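Local coordinates for sensor protein (Vibrio cholerae, PDB 3BY9) that senses C4-dicarboxylates such as succinate through this sensor domain of the histidine kinase DctB, which probably passes the signal on by protein-histidine phosphorylation, at residues N10-Q15 with D237-S242; Y165-D170 with R253-K258; P181-H186 with P211-Q216. All coordinates share one frame; numbering follows the deposited sequence. Where two conformers were deposited one is given.

Interaction 1. Residues N10-Q15 with D237-S242; sequences NEHQSQ and DYIVSS. With CA (calcium ion), chain D.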
loop_
_atom_site.group_PDB
_atom_site.type_symbol
_atom_site.label_atom_id
_atom_site.label_comp_id
_atom_site.label_asym_id
_atom_site.label_seq_id
_atom_site.Cartn_x
_atom_site.Cartn_y
_atom_site.Cartn_z
ATOM N N ASN A 10 10.193 18.047 -18.871
ATOM C CA ASN A 10 11.232 17.060 -19.184
ATOM C C ASN A 10 11.867 16.568 -17.903
ATOM O O ASN A 10 12.139 15.360 -17.764
ATOM C CB ASN A 10 12.294 17.683 -20.103
ATOM C CG ASN A 10 11.752 17.954 -21.513
ATOM O OD1 ASN A 10 10.671 17.475 -21.893
ATOM N ND2 ASN A 10 12.502 18.713 -22.293
ATOM N N GLU A 11 12.134 17.483 -16.978
ATOM C CA GLU A 11 12.736 17.121 -15.684
ATOM C C GLU A 11 11.761 16.251 -14.897
ATOM O O GLU A 11 12.162 15.303 -14.226
ATOM C CB GLU A 11 13.067 18.386 -14.875
ATOM C CG GLU A 11 13.597 18.111 -13.443
ATOM C CD GLU A 11 14.824 17.166 -13.372
ATOM O OE1 GLU A 11 15.527 16.900 -14.377
ATOM O OE2 GLU A 11 15.105 16.680 -12.257
ATOM N N HIS A 12 10.477 16.557 -14.994
ATOM C CA HIS A 12 9.486 15.730 -14.305
ATOM C C HIS A 12 9.620 14.284 -14.780
ATOM O O HIS A 12 9.485 13.342 -13.989
ATOM C CB HIS A 12 8.084 16.172 -14.670
ATOM C CG HIS A 12 7.492 17.241 -13.810
ATOM N ND1 HIS A 12 8.169 17.930 -12.808
ATOM C CD2 HIS A 12 6.229 17.724 -13.809
ATOM C CE1 HIS A 12 7.328 18.781 -12.239
ATOM N NE2 HIS A 12 6.152 18.669 -12.823
ATOM N N GLN A 13 9.797 14.087 -16.091
ATOM C CA GLN A 13 9.917 12.722 -16.605
ATOM C C GLN A 13 11.101 12.003 -15.975
ATOM O O GLN A 13 11.028 10.818 -15.671
ATOM C CB GLN A 13 10.039 12.708 -18.140
ATOM C CG GLN A 13 8.707 13.006 -18.850
ATOM C CD GLN A 13 7.635 12.004 -18.461
ATOM O OE1 GLN A 13 7.808 10.809 -18.672
ATOM N NE2 GLN A 13 6.533 12.479 -17.890
ATOM N N SER A 14 12.201 12.721 -15.762
ATOM C CA SER A 14 13.366 12.103 -15.151
ATOM C C SER A 14 13.119 11.815 -13.670
ATOM O O SER A 14 13.576 10.792 -13.130
ATOM C CB SER A 14 14.577 13.009 -15.328
ATOM O OG SER A 14 14.994 12.990 -16.685
ATOM N N GLN A 15 12.424 12.725 -12.994
ATOM C CA GLN A 15 12.108 12.490 -11.585
ATOM C C GLN A 15 11.222 11.277 -11.453
ATOM O O GLN A 15 11.428 10.466 -10.542
ATOM C CB GLN A 15 11.380 13.673 -10.976
ATOM C CG GLN A 15 12.257 14.922 -10.883
ATOM C CD GLN A 15 11.459 16.051 -10.266
ATOM O OE1 GLN A 15 11.289 16.127 -9.036
ATOM N NE2 GLN A 15 10.929 16.898 -11.104
ATOM N N ASP A 237 -1.737 26.694 -7.563
ATOM C CA ASP A 237 -1.803 25.841 -8.740
ATOM C C ASP A 237 -0.468 25.206 -9.034
ATOM O O ASP A 237 0.597 25.712 -8.653
ATOM C CB ASP A 237 -2.343 26.581 -9.949
ATOM C CG ASP A 237 -1.604 27.869 -10.238
ATOM O OD1 ASP A 237 -0.842 28.355 -9.362
ATOM O OD2 ASP A 237 -1.802 28.386 -11.350
ATOM N N TYR A 238 -0.534 24.074 -9.716
ATOM C CA TYR A 238 0.658 23.274 -9.995
ATOM C C TYR A 238 0.744 22.725 -11.377
ATOM O O TYR A 238 -0.282 22.452 -11.983
ATOM C CB TYR A 238 0.656 22.024 -9.093
ATOM C CG TYR A 238 0.931 22.343 -7.649
ATOM C CD1 TYR A 238 2.203 22.223 -7.136
ATOM C CD2 TYR A 238 -0.083 22.839 -6.833
ATOM C CE1 TYR A 238 2.505 22.582 -5.831
ATOM C CE2 TYR A 238 0.210 23.232 -5.500
ATOM C CZ TYR A 238 1.504 23.090 -5.023
ATOM O OH TYR A 238 1.809 23.475 -3.737
ATOM N N ILE A 239 1.974 22.509 -11.832
ATOM C CA ILE A 239 2.184 21.791 -13.104
ATOM C C ILE A 239 2.395 20.319 -12.600
ATOM O O ILE A 239 3.232 20.073 -11.750
ATOM C CB ILE A 239 3.425 22.293 -13.841
ATOM C CG1 ILE A 239 3.142 23.738 -14.312
ATOM C CG2 ILE A 239 3.759 21.350 -15.094
ATOM C CD1 ILE A 239 4.397 24.489 -14.735
ATOM N N VAL A 240 1.661 19.355 -13.162
ATOM C CA VAL A 240 1.696 17.985 -12.609
ATOM C C VAL A 240 1.954 16.939 -13.667
ATOM O O VAL A 240 1.279 16.962 -14.708
ATOM C CB VAL A 240 0.324 17.646 -11.973
ATOM C CG1 VAL A 240 0.386 16.323 -11.279
ATOM C CG2 VAL A 240 -0.063 18.711 -10.917
ATOM N N SER A 241 2.961 16.094 -13.454
ATOM C CA SER A 241 3.221 15.000 -14.400
ATOM C C SER A 241 2.902 13.707 -13.690
ATOM O O SER A 241 3.223 13.535 -12.513
ATOM C CB SER A 241 4.665 15.017 -14.880
ATOM O OG SER A 241 4.841 16.234 -15.625
ATOM N N SER A 242 2.309 12.752 -14.419
ATOM C CA SER A 242 1.858 11.529 -13.739
ATOM C C SER A 242 2.298 10.302 -14.476
ATOM O O SER A 242 2.415 10.308 -15.712
ATOM C CB SER A 242 0.317 11.511 -13.634
ATOM O OG SER A 242 -0.124 12.662 -12.898
HETATM CA CA CA D . 0.814 30.125 -8.983
HETATM O O HOH W 1 6.423 15.422 -17.710
HETATM O O HOH W 2 4.927 9.978 -17.149
HETATM O O HOH W 3 -0.177 30.646 -11.146
HETATM O O HOH W 4 1.232 28.166 -7.234
HETATM O O HOH W 5 2.215 30.795 -6.963
HETATM O O HOH W 6 -0.998 31.281 -7.926
#
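Strand 238-245 meets the long N-terminal helix 5-27 where His12 and Gln13 reach Ile239 and Ser241. This is helix-on-sheet packing: the helix covers one face of a four-stranded antiparallel sheet. The arrangement is consistent with the second of the two PAS-like (PDC) modules of DctB-type sensor domains; the succinate-binding residues lie in the other, earlier in the chain. The axes of the two short segments come within 8.7 Å, at 41°. Just before the strand, Asp237 OD1 binds a calcium ion at 2.5 Å, and its OD2 accepts a bond from water 3, itself a calcium ligand. Lys258 O completes the protein share of this site. Two residues on, the carbonyl O of Ile239 takes a weak but nearly straight bond from His12 NE2, 3.4 Å long with 169° at the hydrogen. The oxygen lies at the edge of the imidazole ring, near its plane. Ile239 starts out toward residues 10-15, but its outer atoms turn to an earlier part of the same helix, packing on Tyr5, Leu8 and Leu9. Val240 points away. Ser241 turns back: its CB is 3.8 Å from His12 CG, which stands roughly anti to the carbonyl carbon (chi1 -89°). Water 1 joins Ser241 OG to Gln13 NE2, while Gln13 OE1 is bound by Arg243. Water 2 lies 2.9 Å from Ser242 O and accepts from Gln13 NE2 at 3.1 Å.

Interaction 2. Residues Y165-D170 with R253-K258; sequences YFVATD and RVLSPK. With CA (calcium ion), chain D.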
loop_
_atom_site.group_PDB
_atom_site.type_symbol
_atom_site.label_atom_id
_atom_site.label_comp_id
_atom_site.label_asym_id
_atom_site.label_seq_id
_atom_site.Cartn_x
_atom_site.Cartn_y
_atom_site.Cartn_z
ATOM N N TYR A 165 6.889 18.131 -5.237
ATOM C CA TYR A 165 6.261 17.206 -4.310
ATOM C C TYR A 165 5.775 16.014 -5.046
ATOM O O TYR A 165 5.605 16.060 -6.276
ATOM C CB TYR A 165 5.018 17.870 -3.663
ATOM C CG TYR A 165 5.312 19.177 -2.964
ATOM C CD1 TYR A 165 5.629 19.202 -1.584
ATOM C CD2 TYR A 165 5.421 20.354 -3.709
ATOM C CE1 TYR A 165 6.057 20.397 -0.954
ATOM C CE2 TYR A 165 5.892 21.546 -3.091
ATOM C CZ TYR A 165 6.199 21.531 -1.719
ATOM O OH TYR A 165 6.707 22.679 -1.161
ATOM N N PHE A 166 5.557 14.913 -4.315
ATOM C CA PHE A 166 4.934 13.794 -5.034
ATOM C C PHE A 166 3.735 13.296 -4.253
ATOM O O PHE A 166 3.609 13.501 -3.038
ATOM C CB PHE A 166 5.904 12.602 -5.231
ATOM C CG PHE A 166 5.851 11.594 -4.108
ATOM C CD1 PHE A 166 4.970 10.530 -4.157
ATOM C CD2 PHE A 166 6.651 11.761 -2.973
ATOM C CE1 PHE A 166 4.874 9.629 -3.086
ATOM C CE2 PHE A 166 6.560 10.868 -1.898
ATOM C CZ PHE A 166 5.656 9.788 -1.966
ATOM N N VAL A 167 2.790 12.690 -4.974
ATOM C CA VAL A 167 1.715 11.976 -4.271
ATOM C C VAL A 167 1.571 10.646 -5.043
ATOM O O VAL A 167 1.960 10.584 -6.215
ATOM C CB VAL A 167 0.319 12.642 -4.323
ATOM C CG1 VAL A 167 0.357 13.948 -3.468
ATOM C CG2 VAL A 167 -0.107 12.975 -5.787
ATOM N N ALA A 168 1.050 9.614 -4.366
ATOM C CA ALA A 168 0.724 8.336 -5.027
ATOM C C ALA A 168 -0.757 8.243 -4.803
ATOM O O ALA A 168 -1.218 8.222 -3.654
ATOM C CB ALA A 168 1.446 7.169 -4.357
ATOM N N THR A 169 -1.537 8.200 -5.891
ATOM C CA THR A 169 -3.003 8.181 -5.762
ATOM C C THR A 169 -3.638 6.854 -6.196
ATOM O O THR A 169 -3.134 6.190 -7.088
ATOM C CB THR A 169 -3.634 9.276 -6.647
ATOM O OG1 THR A 169 -3.085 9.166 -7.977
ATOM C CG2 THR A 169 -3.308 10.680 -6.106
ATOM N N ASP A 170 -4.749 6.505 -5.540
ATOM C CA ASP A 170 -5.450 5.277 -5.922
ATOM C C ASP A 170 -6.480 5.630 -6.994
ATOM O O ASP A 170 -6.504 6.752 -7.525
ATOM C CB ASP A 170 -6.115 4.623 -4.698
ATOM C CG ASP A 170 -7.304 5.406 -4.145
ATOM O OD1 ASP A 170 -7.823 6.350 -4.778
ATOM O OD2 ASP A 170 -7.752 5.046 -3.028
ATOM N N ARG A 253 2.697 10.906 -8.962
ATOM C CA ARG A 253 2.581 12.219 -9.581
ATOM C C ARG A 253 3.552 13.172 -8.976
ATOM O O ARG A 253 3.725 13.165 -7.748
ATOM C CB ARG A 253 1.156 12.748 -9.322
ATOM C CG ARG A 253 0.078 11.687 -9.724
ATOM C CD ARG A 253 -1.325 12.288 -9.560
ATOM N NE ARG A 253 -2.467 11.389 -9.832
ATOM C CZ ARG A 253 -3.146 11.419 -10.978
ATOM N NH1 ARG A 253 -2.761 12.238 -11.963
ATOM N NH2 ARG A 253 -4.287 10.759 -11.083
ATOM N N VAL A 254 4.199 13.972 -9.822
ATOM C CA VAL A 254 5.138 14.977 -9.308
ATOM C C VAL A 254 4.473 16.338 -9.559
ATOM O O VAL A 254 3.924 16.604 -10.645
ATOM C CB VAL A 254 6.533 14.851 -9.989
ATOM C CG1 VAL A 254 6.440 14.864 -11.511
ATOM C CG2 VAL A 254 7.441 16.035 -9.553
ATOM N N LEU A 255 4.479 17.180 -8.518
ATOM C CA LEU A 255 3.810 18.488 -8.566
ATOM C C LEU A 255 4.815 19.603 -8.351
ATOM O O LEU A 255 5.591 19.540 -7.399
ATOM C CB LEU A 255 2.804 18.620 -7.434
ATOM C CG LEU A 255 1.473 17.890 -7.469
ATOM C CD1 LEU A 255 1.767 16.404 -7.444
ATOM C CD2 LEU A 255 0.636 18.243 -6.240
ATOM N N SER A 256 4.820 20.577 -9.255
ATOM C CA SER A 256 5.701 21.770 -9.149
ATOM C C SER A 256 4.810 22.999 -9.159
ATOM O O SER A 256 3.930 23.141 -10.005
ATOM C CB SER A 256 6.667 21.853 -10.357
ATOM O OG SER A 256 7.692 20.865 -10.304
ATOM N N PRO A 257 4.995 23.915 -8.192
ATOM C CA PRO A 257 4.161 25.127 -8.161
ATOM C C PRO A 257 4.254 25.853 -9.496
ATOM O O PRO A 257 5.347 26.028 -10.052
ATOM C CB PRO A 257 4.812 25.965 -7.042
ATOM C CG PRO A 257 5.320 24.906 -6.086
ATOM C CD PRO A 257 5.919 23.853 -7.031
ATOM N N LYS A 258 3.111 26.325 -9.998
ATOM C CA LYS A 258 3.092 27.034 -11.274
ATOM C C LYS A 258 3.401 28.492 -10.991
ATOM O O LYS A 258 2.613 29.135 -10.318
ATOM C CB LYS A 258 1.714 26.923 -11.923
ATOM C CG LYS A 258 1.668 27.581 -13.316
ATOM C CD LYS A 258 0.311 27.369 -13.967
ATOM C CE LYS A 258 0.246 28.069 -15.319
ATOM N NZ LYS A 258 -1.172 28.120 -15.751
HETATM CA CA CA D . 0.814 30.125 -8.983
HETATM O O HOH W 3 -0.177 30.646 -11.146
HETATM O O HOH W 4 1.232 28.166 -7.234
HETATM O O HOH W 5 2.215 30.795 -6.963
HETATM O O HOH W 6 -0.998 31.281 -7.926
#
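The guanidinium of Arg253 has Thr169 OG1 at its edge, near its plane. The ring of Tyr165 has Leu255 O at its edge, 3.8 Å from Tyr165 CD2. The ring of Phe166 leads away from strand 250-257 and meets Phe19 and Trp159, while its CB stays 3.4 Å from Arg253 O. These residues belong to two antiparallel neighbours, strands 165-169 and 250-257, at one side of the four-stranded sheet. Tyr165 with Leu255 and Val167 with Arg253 are hydrogen-bonded pairs, and Phe166 with Val254 is the non-hydrogen-bonded pair between them. Four backbone bonds result. Leu255 N to Tyr165 O is the shortest at 2.7 Å. Tyr165 O also receives a CA-H contact from Val254, and Arg253 O one from Phe166 CA.

The side chains of Tyr165, Val167, Arg253 and Leu255 share one face of the sheet. Val167 CG2, set between the backbone N and the carbonyl carbon, is the branch that touches Arg253 CB at 3.8 Å and Leu255 CD1 at 4.2 Å. Trp226 of strand 223-226, in the same sheet, shares this face and Trp183 packs on it from a loop, while on the other face Val254 meets His12 and Leu16 of helix 5-27. Beyond the strand, Lys258 O binds the calcium ion at 2.5 Å.

Arg253 is extended from CG to NE (chi2 -176°, chi3 -177°) and crosses Thr169 at about a right angle. Its NH2 is held by Leu219 O, and its NH1 makes a weak bond to Ser242 OG. Arg253 NE donates to Thr169 OG1 at 3.0 Å, with 168° at the hydrogen.

Interaction 3. Residues P181-H186 with P211-Q216; sequences PAWLFH and PSLGWQ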
loop_
_atom_site.group_PDB
_atom_site.type_symbol
_atom_site.label_atom_id
_atom_site.label_comp_id
_atom_site.label_asym_id
_atom_site.label_seq_id
_atom_site.Cartn_x
_atom_site.Cartn_y
_atom_site.Cartn_z
ATOM N N PRO A 181 2.698 15.110 4.163
ATOM C CA PRO A 181 1.816 14.247 4.969
ATOM C C PRO A 181 0.424 14.746 5.273
ATOM O O PRO A 181 -0.490 13.953 5.549
ATOM C CB PRO A 181 2.636 13.997 6.255
ATOM C CG PRO A 181 4.057 14.167 5.784
ATOM C CD PRO A 181 3.992 15.349 4.831
ATOM N N ALA A 182 0.243 16.063 5.221
ATOM C CA ALA A 182 -1.069 16.626 5.493
ATOM C C ALA A 182 -2.078 16.215 4.422
ATOM O O ALA A 182 -3.284 16.276 4.650
ATOM C CB ALA A 182 -0.973 18.147 5.530
ATOM N N TRP A 183 -1.584 15.826 3.245
ATOM C CA TRP A 183 -2.498 15.453 2.138
ATOM C C TRP A 183 -2.890 13.962 2.208
ATOM O O TRP A 183 -3.777 13.513 1.443
ATOM C CB TRP A 183 -1.846 15.755 0.766
ATOM C CG TRP A 183 -1.466 17.221 0.515
ATOM C CD1 TRP A 183 -1.959 18.323 1.180
ATOM C CD2 TRP A 183 -0.560 17.721 -0.470
ATOM N NE1 TRP A 183 -1.413 19.475 0.650
ATOM C CE2 TRP A 183 -0.549 19.137 -0.358
ATOM C CE3 TRP A 183 0.259 17.116 -1.437
ATOM C CZ2 TRP A 183 0.245 19.942 -1.180
ATOM C CZ3 TRP A 183 1.048 17.909 -2.236
ATOM C CH2 TRP A 183 1.040 19.319 -2.102
ATOM N N LEU A 184 -2.271 13.195 3.101
ATOM C CA LEU A 184 -2.626 11.750 3.209
ATOM C C LEU A 184 -4.102 11.553 3.495
ATOM O O LEU A 184 -4.669 12.252 4.318
ATOM C CB LEU A 184 -1.819 11.046 4.319
ATOM C CG LEU A 184 -0.311 10.924 4.008
ATOM C CD1 LEU A 184 0.378 10.282 5.232
ATOM C CD2 LEU A 184 -0.033 10.088 2.754
ATOM N N PHE A 185 -4.715 10.577 2.823
ATOM C CA PHE A 185 -6.115 10.238 2.994
ATOM C C PHE A 185 -7.094 11.348 2.548
ATOM O O PHE A 185 -8.241 11.344 2.975
ATOM C CB PHE A 185 -6.419 9.788 4.432
ATOM C CG PHE A 185 -5.506 8.687 4.932
ATOM C CD1 PHE A 185 -5.439 7.465 4.274
ATOM C CD2 PHE A 185 -4.689 8.896 6.037
ATOM C CE1 PHE A 185 -4.548 6.448 4.708
ATOM C CE2 PHE A 185 -3.799 7.899 6.482
ATOM C CZ PHE A 185 -3.733 6.673 5.805
ATOM N N HIS A 186 -6.631 12.297 1.725
ATOM C CA HIS A 186 -7.519 13.298 1.138
ATOM C C HIS A 186 -7.595 12.939 -0.344
ATOM O O HIS A 186 -6.677 12.343 -0.920
ATOM C CB HIS A 186 -6.943 14.708 1.203
ATOM C CG HIS A 186 -6.920 15.289 2.577
ATOM N ND1 HIS A 186 -6.272 14.684 3.640
ATOM C CD2 HIS A 186 -7.473 16.428 3.060
ATOM C CE1 HIS A 186 -6.420 15.444 4.716
ATOM N NE2 HIS A 186 -7.141 16.506 4.388
ATOM N N PRO A 211 -11.430 13.847 3.171
ATOM C CA PRO A 211 -11.784 15.206 2.743
ATOM C C PRO A 211 -11.195 15.415 1.371
ATOM O O PRO A 211 -10.329 14.652 0.929
ATOM C CB PRO A 211 -11.061 16.123 3.742
ATOM C CG PRO A 211 -10.591 15.252 4.832
ATOM C CD PRO A 211 -10.428 13.860 4.248
ATOM N N SER A 212 -11.629 16.484 0.716
ATOM C CA SER A 212 -11.118 16.796 -0.620
ATOM C C SER A 212 -10.118 17.943 -0.599
ATOM O O SER A 212 -10.316 18.925 0.126
ATOM C CB SER A 212 -12.281 17.206 -1.520
ATOM O OG SER A 212 -11.756 17.665 -2.759
ATOM N N LEU A 213 -9.049 17.822 -1.393
ATOM C CA LEU A 213 -8.046 18.901 -1.500
ATOM C C LEU A 213 -8.582 19.994 -2.433
ATOM O O LEU A 213 -7.987 21.080 -2.536
ATOM C CB LEU A 213 -6.722 18.352 -2.027
ATOM C CG LEU A 213 -6.062 17.373 -1.037
ATOM C CD1 LEU A 213 -4.889 16.676 -1.712
ATOM C CD2 LEU A 213 -5.596 18.091 0.222
ATOM N N GLY A 214 -9.641 19.656 -3.171
ATOM C CA GLY A 214 -10.317 20.634 -3.999
ATOM C C GLY A 214 -9.655 21.115 -5.256
ATOM O O GLY A 214 -10.006 22.186 -5.749
ATOM N N TRP A 215 -8.712 20.343 -5.800
ATOM C CA TRP A 215 -8.050 20.788 -7.033
ATOM C C TRP A 215 -8.909 20.401 -8.230
ATOM O O TRP A 215 -9.690 19.447 -8.153
ATOM C CB TRP A 215 -6.673 20.102 -7.196
ATOM C CG TRP A 215 -5.521 20.829 -6.531
ATOM C CD1 TRP A 215 -5.136 22.120 -6.747
ATOM C CD2 TRP A 215 -4.564 20.267 -5.622
ATOM N NE1 TRP A 215 -3.985 22.402 -6.024
ATOM C CE2 TRP A 215 -3.617 21.278 -5.331
ATOM C CE3 TRP A 215 -4.416 18.999 -5.032
ATOM C CZ2 TRP A 215 -2.528 21.063 -4.472
ATOM C CZ3 TRP A 215 -3.321 18.782 -4.177
ATOM C CH2 TRP A 215 -2.402 19.815 -3.913
ATOM N N GLN A 216 -8.731 21.131 -9.317
ATOM C CA GLN A 216 -9.456 20.856 -10.554
ATOM C C GLN A 216 -8.415 20.686 -11.605
ATOM O O GLN A 216 -7.385 21.362 -11.573
ATOM C CB GLN A 216 -10.380 22.039 -10.892
ATOM C CG GLN A 216 -11.424 22.205 -9.788
ATOM C CD GLN A 216 -12.363 23.392 -9.957
ATOM O OE1 GLN A 216 -13.301 23.550 -9.174
ATOM N NE2 GLN A 216 -12.120 24.228 -10.970
#
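Trp183 lays one face of its indole against the edge of Trp215. The pair is T-shaped: the six-membered rings are 5.3 Å apart between centroids, with planes at 85°. Trp215 CH2 is the atom that touches, 3.8 Å from Trp183 CZ2 and offset toward the rim. Beside it Leu213 crosses Trp183 at about a right angle. Leu213 CD2 reaches Trp183 CD1 at 3.8 Å. Leu213 CG, anti to the carbonyl carbon (chi1 -66°), packs on His186 CB at 3.6 Å. Leu213 therefore sits against both residues.

His186 carries the other end of the contact. Pro211 CG lies over one face of its imidazole, 3.9 Å from the ring centroid and 24° off the normal, which makes a CH-pi contact. Pro211 O also receives a CA-H contact from His186. The ring is tied to its own segment, since His186 ND1 donates to Leu184 O at 3.0 Å. The oxygen lies in the ring plane, but the donor stands above the carbonyl plane. A type II turn from Trp183 to His186 shapes this segment. Across from it, Ser212 OG accepts from Gly214 N in an ST turn and also bonds to Asp190.

No direct hydrogen bond joins the two segments. They are the loops before and after helix 193-202, at the protein surface. Trp183 and Trp215 both rest on Leu255 of strand 250-257, and Trp215 also meets Trp226 of strand 223-226.

Overall arrangement
Interactions 1 and 2 share one sheet, with centres about 8 Å apart. Ile239 N probably bonds to Ser256 O at 2.8 Å, and Ser241 O to Val254 N at 2.9 Å. The two also meet at one calcium ion, which takes Asp237 OD1 from interaction 1 and Lys258 O from interaction 2. Interaction 3 packs on the sheet face carrying Tyr165, Val167 and Leu255, about 11 Å from interaction 2 between centres. Leu255 CD2 lies 4.0 Å from Trp183 CZ3. Helix 5-27 lies over the other face. Trp215 reaches Tyr238, and its side chain is about 10 Å from the calcium ion. The succinate-binding residues belong to none of these contacts.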